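Side-chain contact in plasmid stabilization system (Mesorhizobium opportunistum, PDB 5CEG), which probably acts as a ParE-like toxin of the RelE family in a type II toxin-antitoxin system: residues E52-A55 with L56-A59. Numbering follows the deposited sequence.
Sequences EARA and LQLA
Arg54 lays the end of its side chain across that of Gln57, one turn further along helix 41-60, and gives its NH1 to the amide oxygen. The bond from Arg54 NH1 to Gln57 OE1 is 3.0 Å long and nearly straight, 163° at the hydrogen. OE1 sits at the edge of the guanidinium, practically in its plane, whereas the donor is somewhat tilted from the plane of the amide carbonyl, the two flat groups being turned 39° against each other. A bend at chi2 (65°) turns the arginine chain outward beside Gln57, which brings Arg54 CD to 3.3 Å from Gln57 OE1. Gln57 meets it with an extended chain, its CG passing over Ala53 O at 3.5 Å. On another side of the helix Leu56 runs alongside Glu52, in the same direction, and CD1 of the leucine touches CG of the glutamate at 4.1 Å, a light contact between aliphatic parts. Beneath these side chains runs the regular i to i+4 ladder of the helix, from Leu56 N to Glu52 O (2.9 Å) through to Ala59 N to Ala55 O (3.0 Å). Ala55 and Ala59 face strand 18-21, touching Trp21 and Leu19. The guanidinium has further acceptors: NE bonds to Val79 O, while NH1 and NH2 reach Arg63 O and Gly65 O of a second subunit. Gripped by so many carbonyl oxygens, the buried arginine is held in a fixed orientation and links helix, sheet and neighbouring subunit; its N-H groups are taken up mainly by neutral oxygens, Gln57 OE1 among them, and the carboxylate of Glu80 adds only a long, weak ion pair.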
loop_
_atom_site.group_PDB
_atom_site.type_symbol
_atom_site.label_atom_id
_atom_site.label_comp_id
_atom_site.label_asym_id
_atom_site.label_seq_id
_atom_site.Cartn_x
_atom_site.Cartn_y
_atom_site.Cartn_z
ATOM N N GLU B 52 26.219 7.538 -16.673
ATOM C CA GLU B 52 27.481 7.302 -17.372
ATOM C C GLU B 52 28.519 6.711 -16.417
ATOM O O GLU B 52 29.236 5.768 -16.772
ATOM C CB GLU B 52 28.015 8.595 -17.995
ATOM C CG GLU B 52 29.308 8.378 -18.775
ATOM C CD GLU B 52 29.861 9.655 -19.379
ATOM O OE1 GLU B 52 29.538 10.757 -18.881
ATOM O OE2 GLU B 52 30.634 9.548 -20.350
ATOM N N ALA B 53 28.578 7.240 -15.199
ATOM C CA ALA B 53 29.535 6.728 -14.218
ATOM C C ALA B 53 29.254 5.265 -13.893
ATOM O O ALA B 53 30.172 4.455 -13.787
ATOM C CB ALA B 53 29.510 7.573 -12.944
ATOM N N ARG B 54 27.983 4.917 -13.733
ATOM C CA ARG B 54 27.638 3.544 -13.384
ATOM C C ARG B 54 27.975 2.605 -14.548
ATOM O O ARG B 54 28.441 1.486 -14.334
ATOM C CB ARG B 54 26.148 3.431 -13.011
ATOM C CG ARG B 54 25.766 2.157 -12.233
ATOM C CD ARG B 54 26.420 2.104 -10.844
ATOM N NE ARG B 54 25.643 1.309 -9.886
ATOM C CZ ARG B 54 26.166 0.651 -8.849
ATOM N NH1 ARG B 54 27.475 0.688 -8.629
ATOM N NH2 ARG B 54 25.371 -0.030 -8.021
ATOM N N ALA B 55 27.740 3.055 -15.776
ATOM C CA ALA B 55 28.045 2.229 -16.948
ATOM C C ALA B 55 29.552 2.015 -17.116
ATOM O O ALA B 55 29.981 0.946 -17.546
ATOM C CB ALA B 55 27.452 2.852 -18.209
ATOM N N LEU B 56 30.342 3.034 -16.791
ATOM C CA LEU B 56 31.803 2.937 -16.852
ATOM C C LEU B 56 32.308 1.934 -15.831
ATOM O O LEU B 56 33.217 1.160 -16.121
ATOM C CB LEU B 56 32.457 4.303 -16.619
ATOM C CG LEU B 56 32.333 5.339 -17.739
ATOM C CD1 LEU B 56 32.770 6.711 -17.242
ATOM C CD2 LEU B 56 33.154 4.920 -18.951
ATOM N N GLN B 57 31.722 1.942 -14.633
ATOM C CA GLN B 57 32.044 0.922 -13.637
ATOM C C GLN B 57 31.767 -0.471 -14.169
ATOM O O GLN B 57 32.536 -1.411 -13.962
ATOM C CB GLN B 57 31.226 1.113 -12.356
ATOM C CG GLN B 57 31.644 2.236 -11.455
ATOM C CD GLN B 57 30.861 2.196 -10.159
ATOM O OE1 GLN B 57 29.655 1.953 -10.165
ATOM N NE2 GLN B 57 31.544 2.408 -9.042
ATOM N N LEU B 58 30.626 -0.604 -14.834
ATOM C CA LEU B 58 30.178 -1.897 -15.312
ATOM C C LEU B 58 31.107 -2.433 -16.399
ATOM O O LEU B 58 31.368 -3.627 -16.468
ATOM C CB LEU B 58 28.740 -1.784 -15.823
ATOM C CG LEU B 58 28.042 -3.064 -16.257
ATOM C CD1 LEU B 58 28.049 -4.104 -15.141
ATOM C CD2 LEU B 58 26.614 -2.730 -16.682
ATOM N N ALA B 59 31.628 -1.545 -17.234
ATOM C CA ALA B 59 32.556 -1.979 -18.269
ATOM C C ALA B 59 33.823 -2.573 -17.653
ATOM O O ALA B 59 34.401 -3.516 -18.200
ATOM C CB ALA B 59 32.899 -0.821 -19.196
#